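Local atomic coordinates of putative C39-like peptidase (PDB entry 3ERV), a protein that has not been functionally characterised but probably acts as a papain-like cysteine peptidase of the C39-like family, cutting peptide bonds. Residues A[106-111]-A[169-174]; A[115-118]-A[123-126]; A[180-183]-A[189-192]. All blocks are in the same frame, centred on the assembly; numbering follows the deposited sequence.

Interaction 1: residues A[106-111]-A[169-174]; sequences GVYHGP and GDVSIT
Tyr108 reaches from the N-cap of helix 109-119 to strand 169-173, meeting Val171, Ser172 and Ile173 there. Its CB already points to the strand. The next torsion is unusual for a tyrosine: with chi2 at -4°, CA lies almost in the ring plane on the CD1 side, and the CD2-CE2 side is left to face the strand. On that side CE2 packs on Val171 CG2 at 3.8 Å, approached obliquely. Val171 offers this methyl because CG2 is turned opposite its own backbone N. Further out, CE2 and CZ pass Ser172 O at 4.2 and 4.1 Å, and the carbonyl oxygen sits near the ring plane. Tyr108 OH ends the reach 3.1 Å from Ser172 O, and the angle Tyr108 CZ-OH...Ser172 O of 123° is suitable for a phenolic hydrogen bond. Tyr105 OH also bonds to Tyr108 OH, and the two neighbours leave the use of the Tyr108 proton unsettled. The same hydroxyl touches Ile173 more loosely, 4.1 Å from its CA.

Val171 and Ile173 pair through their backbones with Trp164 and Thr162 of strand 162-166. The intervening Ser172 carbonyl is directed away from that partner, to the side from which Tyr108 comes. Asn90, Met216 and Gln219 also touch the tyrosine, placing it where the start of the helix, two loops and the two-stranded sheet converge. The contact is thus a buried polar tip on an apolar flank: Val171 packs the ring, while Tyr105 and the Ser172 carbonyl give the phenol oxygen polar company inside the protein.

Interaction 2: residues A[115-118]-A[123-126]; sequences LAKK and KAVD
Ala124 puts its methyl against helix 109-119, covering Ala116 and the start of Lys117 at once. Ala124 CB lies 4.0 Å from Ala116 CB, and the two methyls meet unequally. The angle Ala124 CA-CB...Ala116 CB is 141° and the angle Ala116 CA-CB...Ala124 CB is 107°, so the strand methyl advances more nearly end-on than the helix methyl, which is touched on its flank. On its other contact Ala124 CB rests 4.0 Å from Lys117 N, against the helix backbone itself, and 4.2 Å from Lys117 CG. The small side chain of Ala124, with the lysine chain leading off to one side, permits this closeness: the CA atoms of Lys117 and Ala124 are 5.5 Å apart.

Lys117 adds parts of its aliphatic chain. Its CG stands opposite the carbonyl carbon, and bends at chi2 and chi3 turn the chain so that CE passes Ala124 O at 4.2 Å. The ammonium group does not end in this contact; NZ hydrogen-bonds to Pro121 O in the turn between the two segments. That bond holds the polar end close to the turn while CG and CE pass Ala124.

The link is a tight helix-to-strand connection. Val125 pairs with Ser222 of strand 220-223, and Lys123 with Val224 just beyond the strand ends. Ala116, on helix 109-119, faces helix 50-61 and the sheet, touching Leu55 and Ile221. No hydrogen bond crosses between 115-118 and 123-126. The joint rests on van der Waals contact between two methyls, a backbone amide and parts of a lysine's aliphatic chain, and its chemistry implies close apolar packing at the buried part with the charge of Lys117 drawn off toward the turn.

Interaction 3: residues A[180-183]-A[189-192]; sequences VVLI and SVYI
Ile183 N donates to Tyr191 O at 2.9 Å, a straight bond with an N-H...O angle of 165° and a C=O...N angle of 157°. Ile183 CG1 then lies over the same carbonyl oxygen at 3.4 Å, placed there by a first torsion that sets CG1 between the backbone N and the carbonyl carbon. A bent CA-H...O contact follows one step along, Ile192 CA to Val181 O at 3.1 Å, flanking the non-hydrogen-bonded antiparallel pair of Leu182 and Ile192.

The side chains of Val180 and Ile192 cross obliquely, CG2 to CG2 at 4.0 Å, and Leu182 CD1 meets Val190 CB at 3.8 Å, the chains roughly at right angles. The N-to-C directions of the two short segments make 122°, well short of antiparallel, so the pair is strongly twisted. Helix 132-140 touches Leu182 and Val190, and Phe209 covers Val190 and Ile192.

His178 lies on the first strand and Asp194 directly follows the second; with Cys50 they have geometry consistent with a papain-like triad, and Val180 touches it. The chemistry implies a hairpin joined by backbone bonding and packed by branched apolar side chains, probably setting the spacing of His178 and Asp194.

From the N terminus, the chain first reaches 106-111 at the start of helix 109-119. Interaction 2 closes a short loop at the helix's far end, joining it to strand 124-126. Interaction 1 closes only at 169-174, so interaction 2 is nested within its loop. The two touch directly: His109 ND1 lies 2.7 Å from Asp126 OD2, a probable hydrogen bond. Interaction 3 opens afterwards, in series, as the hairpin of strands 177-185 and 189-193. It makes no touch with either. Interactions 1 and 2 tie helix 109-119 and the residue before it to the two-stranded sheet and to the main antiparallel sheet; interaction 3 lies within the main sheet.

Interaction 1: residues A[106-111]-A[169-174]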
ATOM      1  N   GLY A 106       1.781  -8.714  -6.121  1.00 43.41           N
ATOM      2  CA  GLY A 106       1.108  -7.611  -5.407  1.00 43.46           C
ATOM      3  C   GLY A 106       0.535  -6.710  -6.476  1.00 43.46           C
ATOM      4  O   GLY A 106       0.418  -7.112  -7.648  1.00 43.64           O
ATOM      5  N   VAL A 107       0.208  -5.487  -6.094  1.00 43.66           N
ATOM      6  CA  VAL A 107      -0.449  -4.563  -7.001  1.00 44.01           C
ATOM      7  C   VAL A 107       0.094  -3.189  -6.651  1.00 44.75           C
ATOM      8  O   VAL A 107       0.399  -2.915  -5.490  1.00 46.91           O
ATOM      9  CB  VAL A 107      -2.005  -4.615  -6.861  1.00 43.21           C
ATOM     10  CG1 VAL A 107      -2.409  -4.208  -5.439  1.00 44.77           C
ATOM     11  CG2 VAL A 107      -2.662  -3.679  -7.873  1.00 41.75           C
ATOM     12  N   TYR A 108       0.247  -2.329  -7.648  1.00 45.01           N
ATOM     13  CA  TYR A 108       0.823  -1.017  -7.413  1.00 45.14           C
ATOM     14  C   TYR A 108      -0.285   0.046  -7.316  1.00 45.52           C
ATOM     15  O   TYR A 108      -1.468  -0.266  -7.289  1.00 44.38           O
ATOM     16  CB  TYR A 108       1.881  -0.696  -8.479  1.00 45.54           C
ATOM     17  CG  TYR A 108       3.234  -1.366  -8.236  1.00 46.26           C
ATOM     18  CD1 TYR A 108       3.452  -2.124  -7.075  1.00 45.53           C
ATOM     19  CD2 TYR A 108       4.322  -1.207  -9.143  1.00 48.09           C
ATOM     20  CE1 TYR A 108       4.674  -2.730  -6.816  1.00 44.29           C
ATOM     21  CE2 TYR A 108       5.573  -1.812  -8.885  1.00 46.05           C
ATOM     22  CZ  TYR A 108       5.737  -2.574  -7.700  1.00 46.25           C
ATOM     23  OH  TYR A 108       6.947  -3.209  -7.374  1.00 49.03           O
ATOM     24  N   HIS A 109       0.107   1.311  -7.260  1.00 45.93           N
ATOM     25  CA  HIS A 109      -0.809   2.365  -6.932  1.00 45.97           C
ATOM     26  C   HIS A 109      -1.976   2.568  -7.943  1.00 46.14           C
ATOM     27  O   HIS A 109      -3.078   2.916  -7.543  1.00 45.55           O
ATOM     28  CB  HIS A 109      -0.026   3.674  -6.726  1.00 46.45           C
ATOM     29  CG  HIS A 109       0.474   4.274  -8.005  1.00 45.56           C
ATOM     30  ND1 HIS A 109      -0.232   5.240  -8.697  1.00 48.08           N
ATOM     31  CD2 HIS A 109       1.586   4.022  -8.737  1.00 45.70           C
ATOM     32  CE1 HIS A 109       0.433   5.566  -9.800  1.00 48.04           C
ATOM     33  NE2 HIS A 109       1.542   4.843  -9.843  1.00 49.95           N
ATOM     34  N   GLY A 110      -1.755   2.360  -9.240  1.00 46.38           N
ATOM     35  CA  GLY A 110      -2.833   2.667 -10.219  1.00 46.00           C
ATOM     36  C   GLY A 110      -4.137   1.897  -9.966  1.00 45.99           C
ATOM     37  O   GLY A 110      -5.221   2.475  -9.684  1.00 46.65           O
ATOM     38  N   PRO A 111      -4.064   0.575 -10.077  1.00 45.23           N
ATOM     39  CA  PRO A 111      -5.205  -0.331  -9.877  1.00 44.76           C
ATOM     40  C   PRO A 111      -5.705  -0.183  -8.441  1.00 45.63           C
ATOM     41  O   PRO A 111      -6.898  -0.216  -8.167  1.00 43.55           O
ATOM     42  CB  PRO A 111      -4.572  -1.737 -10.087  1.00 45.78           C
ATOM     43  CG  PRO A 111      -3.275  -1.454 -10.916  1.00 43.93           C
ATOM     44  CD  PRO A 111      -2.808  -0.134 -10.362  1.00 44.35           C
ATOM     45  N   GLY A 169       6.211  -2.643 -20.663  1.00 66.27           N
ATOM     46  CA  GLY A 169       7.525  -2.171 -20.275  1.00 65.35           C
ATOM     47  C   GLY A 169       8.038  -2.869 -19.030  1.00 64.58           C
ATOM     48  O   GLY A 169       7.354  -3.683 -18.428  1.00 64.30           O
ATOM     49  N   ASP A 170       9.259  -2.528 -18.655  1.00 63.45           N
ATOM     50  CA  ASP A 170       9.936  -3.175 -17.543  1.00 62.46           C
ATOM     51  C   ASP A 170       9.420  -2.626 -16.246  1.00 60.13           C
ATOM     52  O   ASP A 170       9.041  -1.456 -16.161  1.00 60.15           O
ATOM     53  CB  ASP A 170      11.429  -2.906 -17.621  1.00 62.65           C
ATOM     54  CG  ASP A 170      12.030  -3.392 -18.912  1.00 66.06           C
ATOM     55  OD1 ASP A 170      11.308  -4.105 -19.670  1.00 69.82           O
ATOM     56  OD2 ASP A 170      13.222  -3.069 -19.169  1.00 68.60           O
ATOM     57  N   VAL A 171       9.372  -3.484 -15.248  1.00 58.05           N
ATOM     58  CA  VAL A 171       9.027  -3.019 -13.934  1.00 57.63           C
ATOM     59  C   VAL A 171       9.963  -3.660 -12.923  1.00 56.88           C
ATOM     60  O   VAL A 171      10.280  -4.835 -13.013  1.00 55.13           O
ATOM     61  CB  VAL A 171       7.497  -3.228 -13.573  1.00 57.89           C
ATOM     62  CG1 VAL A 171       7.008  -4.581 -14.046  1.00 58.54           C
ATOM     63  CG2 VAL A 171       7.263  -3.115 -12.052  1.00 57.98           C
ATOM     64  N   SER A 172      10.404  -2.853 -11.968  1.00 57.00           N
ATOM     65  CA  SER A 172      11.228  -3.345 -10.883  1.00 58.25           C
ATOM     66  C   SER A 172      10.378  -3.893  -9.746  1.00 57.34           C
ATOM     67  O   SER A 172       9.465  -3.209  -9.253  1.00 58.40           O
ATOM     68  CB  SER A 172      12.124  -2.234 -10.380  1.00 58.95           C
ATOM     69  OG  SER A 172      12.997  -1.868 -11.440  1.00 63.95           O
ATOM     70  N   ILE A 173      10.656  -5.150  -9.384  1.00 55.75           N
ATOM     71  CA  ILE A 173       9.978  -5.839  -8.314  1.00 54.11           C
ATOM     72  C   ILE A 173      10.979  -6.381  -7.281  1.00 54.14           C
ATOM     73  O   ILE A 173      12.158  -6.591  -7.578  1.00 54.26           O
ATOM     74  CB  ILE A 173       9.067  -7.013  -8.852  1.00 53.94           C
ATOM     75  CG1 ILE A 173       9.893  -8.203  -9.320  1.00 51.78           C
ATOM     76  CG2 ILE A 173       8.008  -6.534  -9.908  1.00 51.60           C
ATOM     77  CD1 ILE A 173       9.940  -9.263  -8.264  1.00 48.85           C
ATOM     78  N   THR A 174      10.524  -6.517  -6.051  1.00 52.97           N
ATOM     79  CA  THR A 174      11.271  -7.196  -5.037  1.00 53.52           C
ATOM     80  C   THR A 174      10.280  -8.015  -4.230  1.00 53.94           C
ATOM     81  O   THR A 174       9.222  -7.503  -3.895  1.00 52.87           O
ATOM     82  CB  THR A 174      12.037  -6.232  -4.069  1.00 53.14           C
ATOM     83  OG1 THR A 174      12.483  -7.004  -2.950  1.00 55.98           O
ATOM     84  CG2 THR A 174      11.152  -5.087  -3.541  1.00 52.62           C
TER

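Interaction 2: residues A[115-118]-A[123-126]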
ATOM      1  N   LEU A 115      -9.559   1.054  -7.260  1.00 44.14           N
ATOM      2  CA  LEU A 115     -10.437   0.353  -6.350  1.00 44.09           C
ATOM      3  C   LEU A 115     -10.915   1.354  -5.306  1.00 43.99           C
ATOM      4  O   LEU A 115     -12.077   1.312  -4.905  1.00 44.29           O
ATOM      5  CB  LEU A 115      -9.735  -0.854  -5.689  1.00 43.35           C
ATOM      6  CG  LEU A 115     -10.532  -1.752  -4.712  1.00 44.59           C
ATOM      7  CD1 LEU A 115     -11.921  -2.131  -5.275  1.00 44.60           C
ATOM      8  CD2 LEU A 115      -9.746  -3.014  -4.389  1.00 42.39           C
ATOM      9  N   ALA A 116     -10.007   2.227  -4.848  1.00 43.44           N
ATOM     10  CA  ALA A 116     -10.375   3.208  -3.823  1.00 45.57           C
ATOM     11  C   ALA A 116     -11.510   4.120  -4.332  1.00 46.85           C
ATOM     12  O   ALA A 116     -12.424   4.495  -3.571  1.00 46.70           O
ATOM     13  CB  ALA A 116      -9.147   4.086  -3.411  1.00 43.44           C
ATOM     14  N   LYS A 117     -11.394   4.509  -5.602  1.00 48.27           N
ATOM     15  CA  LYS A 117     -12.403   5.357  -6.264  1.00 50.17           C
ATOM     16  C   LYS A 117     -13.785   4.715  -6.386  1.00 49.46           C
ATOM     17  O   LYS A 117     -14.771   5.418  -6.402  1.00 50.71           O
ATOM     18  CB  LYS A 117     -11.929   5.721  -7.669  1.00 50.65           C
ATOM     19  CG  LYS A 117     -10.776   6.643  -7.706  1.00 55.97           C
ATOM     20  CD  LYS A 117     -11.095   7.756  -8.712  1.00 63.50           C
ATOM     21  CE  LYS A 117     -11.644   8.960  -7.994  1.00 68.14           C
ATOM     22  NZ  LYS A 117     -12.389   9.840  -8.969  1.00 71.39           N
ATOM     23  N   LYS A 118     -13.850   3.388  -6.474  1.00 48.67           N
ATOM     24  CA  LYS A 118     -15.120   2.705  -6.494  1.00 48.17           C
ATOM     25  C   LYS A 118     -15.909   3.125  -5.245  1.00 48.00           C
ATOM     26  O   LYS A 118     -17.130   3.342  -5.286  1.00 47.29           O
ATOM     27  CB  LYS A 118     -14.933   1.180  -6.497  1.00 48.41           C
ATOM     28  CG  LYS A 118     -16.239   0.412  -6.695  1.00 52.68           C
ATOM     29  CD  LYS A 118     -16.142  -1.108  -6.412  1.00 59.60           C
ATOM     30  CE  LYS A 118     -17.528  -1.768  -6.418  1.00 61.65           C
ATOM     31  NZ  LYS A 118     -18.063  -1.906  -5.020  1.00 66.91           N
ATOM     32  N   LYS A 123     -13.627  11.576  -3.341  1.00 50.92           N
ATOM     33  CA  LYS A 123     -12.610  11.908  -2.302  1.00 49.57           C
ATOM     34  C   LYS A 123     -11.264  11.198  -2.428  1.00 47.74           C
ATOM     35  O   LYS A 123     -10.258  11.655  -1.908  1.00 47.33           O
ATOM     36  CB  LYS A 123     -13.176  11.617  -0.910  1.00 49.11           C
ATOM     37  CG  LYS A 123     -14.451  12.336  -0.615  1.00 51.91           C
ATOM     38  CD  LYS A 123     -14.868  12.113   0.809  1.00 56.57           C
ATOM     39  CE  LYS A 123     -16.263  12.678   1.044  1.00 61.95           C
ATOM     40  NZ  LYS A 123     -16.644  12.699   2.489  1.00 64.21           N
ATOM     41  N   ALA A 124     -11.242  10.047  -3.072  1.00 47.17           N
ATOM     42  CA  ALA A 124     -10.003   9.282  -3.161  1.00 46.49           C
ATOM     43  C   ALA A 124      -8.975  10.086  -3.996  1.00 47.39           C
ATOM     44  O   ALA A 124      -9.341  10.749  -4.997  1.00 47.00           O
ATOM     45  CB  ALA A 124     -10.268   7.917  -3.763  1.00 45.40           C
ATOM     46  N   VAL A 125      -7.710  10.084  -3.556  1.00 46.73           N
ATOM     47  CA  VAL A 125      -6.639  10.786  -4.266  1.00 47.68           C
ATOM     48  C   VAL A 125      -5.392   9.887  -4.362  1.00 48.24           C
ATOM     49  O   VAL A 125      -5.091   9.102  -3.448  1.00 47.00           O
ATOM     50  CB  VAL A 125      -6.230  12.117  -3.549  1.00 47.75           C
ATOM     51  CG1 VAL A 125      -7.365  13.122  -3.596  1.00 48.18           C
ATOM     52  CG2 VAL A 125      -5.855  11.850  -2.090  1.00 47.36           C
ATOM     53  N   ASP A 126      -4.694   9.979  -5.488  1.00 48.79           N
ATOM     54  CA  ASP A 126      -3.443   9.265  -5.675  1.00 48.88           C
ATOM     55  C   ASP A 126      -2.298  10.251  -5.439  1.00 50.47           C
ATOM     56  O   ASP A 126      -2.106  11.210  -6.213  1.00 50.85           O
ATOM     57  CB  ASP A 126      -3.366   8.723  -7.090  1.00 48.56           C
ATOM     58  CG  ASP A 126      -2.205   7.747  -7.281  1.00 47.19           C
ATOM     59  OD1 ASP A 126      -1.187   7.819  -6.540  1.00 43.96           O
ATOM     60  OD2 ASP A 126      -2.354   6.869  -8.139  1.00 45.63           O
TER

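Interaction 3: residues A[180-183]-A[189-192]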
ATOM      1  N   VAL A 180       1.464  -0.804   3.739  1.00 44.55           N
ATOM      2  CA  VAL A 180       1.044  -0.461   5.103  1.00 43.33           C
ATOM      3  C   VAL A 180       0.275   0.875   5.068  1.00 42.59           C
ATOM      4  O   VAL A 180       0.249   1.575   4.055  1.00 41.85           O
ATOM      5  CB  VAL A 180       2.269  -0.387   6.128  1.00 44.60           C
ATOM      6  CG1 VAL A 180       3.136  -1.686   6.120  1.00 41.90           C
ATOM      7  CG2 VAL A 180       3.124   0.834   5.880  1.00 43.30           C
ATOM      8  N   VAL A 181      -0.357   1.216   6.179  1.00 42.61           N
ATOM      9  CA  VAL A 181      -1.039   2.494   6.327  1.00 42.73           C
ATOM     10  C   VAL A 181      -0.193   3.374   7.207  1.00 44.65           C
ATOM     11  O   VAL A 181       0.120   2.977   8.343  1.00 46.21           O
ATOM     12  CB  VAL A 181      -2.473   2.362   6.991  1.00 42.44           C
ATOM     13  CG1 VAL A 181      -3.206   3.719   6.958  1.00 37.15           C
ATOM     14  CG2 VAL A 181      -3.307   1.233   6.300  1.00 39.14           C
ATOM     15  N   LEU A 182       0.164   4.544   6.680  1.00 45.29           N
ATOM     16  CA  LEU A 182       0.818   5.607   7.439  1.00 46.71           C
ATOM     17  C   LEU A 182      -0.200   6.345   8.293  1.00 47.58           C
ATOM     18  O   LEU A 182      -1.140   6.981   7.779  1.00 48.43           O
ATOM     19  CB  LEU A 182       1.528   6.597   6.506  1.00 46.72           C
ATOM     20  CG  LEU A 182       2.189   7.828   7.174  1.00 46.46           C
ATOM     21  CD1 LEU A 182       3.353   7.435   8.088  1.00 46.41           C
ATOM     22  CD2 LEU A 182       2.656   8.836   6.138  1.00 47.86           C
ATOM     23  N   ILE A 183      -0.046   6.256   9.601  1.00 46.90           N
ATOM     24  CA  ILE A 183      -1.031   6.840  10.450  1.00 47.77           C
ATOM     25  C   ILE A 183      -0.464   7.894  11.394  1.00 49.19           C
ATOM     26  O   ILE A 183      -1.208   8.472  12.204  1.00 49.39           O
ATOM     27  CB  ILE A 183      -1.771   5.777  11.296  1.00 47.43           C
ATOM     28  CG1 ILE A 183      -0.844   5.164  12.371  1.00 46.95           C
ATOM     29  CG2 ILE A 183      -2.530   4.711  10.380  1.00 44.57           C
ATOM     30  CD1 ILE A 183      -1.658   4.384  13.469  1.00 45.38           C
ATOM     31  N   SER A 189      10.443   9.125  14.275  1.00 64.07           N
ATOM     32  CA  SER A 189       9.701   7.922  13.810  1.00 62.55           C
ATOM     33  C   SER A 189       8.532   8.181  12.852  1.00 60.34           C
ATOM     34  O   SER A 189       8.041   9.291  12.754  1.00 59.31           O
ATOM     35  CB  SER A 189       9.177   7.130  15.018  1.00 62.66           C
ATOM     36  OG  SER A 189      10.238   6.490  15.706  1.00 64.48           O
ATOM     37  N   VAL A 190       8.100   7.139  12.142  1.00 59.20           N
ATOM     38  CA  VAL A 190       6.728   7.122  11.617  1.00 57.23           C
ATOM     39  C   VAL A 190       5.988   6.004  12.320  1.00 57.36           C
ATOM     40  O   VAL A 190       6.614   5.085  12.872  1.00 56.48           O
ATOM     41  CB  VAL A 190       6.603   6.927  10.083  1.00 56.79           C
ATOM     42  CG1 VAL A 190       7.237   8.096   9.330  1.00 56.81           C
ATOM     43  CG2 VAL A 190       7.166   5.593   9.638  1.00 55.74           C
ATOM     44  N   TYR A 191       4.655   6.110  12.303  1.00 56.10           N
ATOM     45  CA  TYR A 191       3.778   5.156  12.956  1.00 55.54           C
ATOM     46  C   TYR A 191       2.858   4.531  11.894  1.00 53.83           C
ATOM     47  O   TYR A 191       2.252   5.251  11.087  1.00 52.90           O
ATOM     48  CB  TYR A 191       2.973   5.879  14.049  1.00 56.22           C
ATOM     49  CG  TYR A 191       3.879   6.442  15.124  1.00 58.29           C
ATOM     50  CD1 TYR A 191       4.173   5.696  16.265  1.00 61.29           C
ATOM     51  CD2 TYR A 191       4.455   7.703  14.990  1.00 59.30           C
ATOM     52  CE1 TYR A 191       5.024   6.193  17.250  1.00 62.96           C
ATOM     53  CE2 TYR A 191       5.313   8.218  15.969  1.00 63.16           C
ATOM     54  CZ  TYR A 191       5.590   7.457  17.094  1.00 64.96           C
ATOM     55  OH  TYR A 191       6.426   7.950  18.074  1.00 67.07           O
ATOM     56  N   ILE A 192       2.772   3.205  11.870  1.00 52.35           N
ATOM     57  CA  ILE A 192       2.009   2.556  10.821  1.00 51.08           C
ATOM     58  C   ILE A 192       1.024   1.518  11.348  1.00 50.59           C
ATOM     59  O   ILE A 192       1.131   1.058  12.498  1.00 50.23           O
ATOM     60  CB  ILE A 192       2.947   1.882   9.800  1.00 51.51           C
ATOM     61  CG1 ILE A 192       3.721   0.746  10.483  1.00 51.28           C
ATOM     62  CG2 ILE A 192       3.898   2.921   9.158  1.00 50.14           C
ATOM     63  CD1 ILE A 192       4.703   0.047   9.581  1.00 51.49           C
TER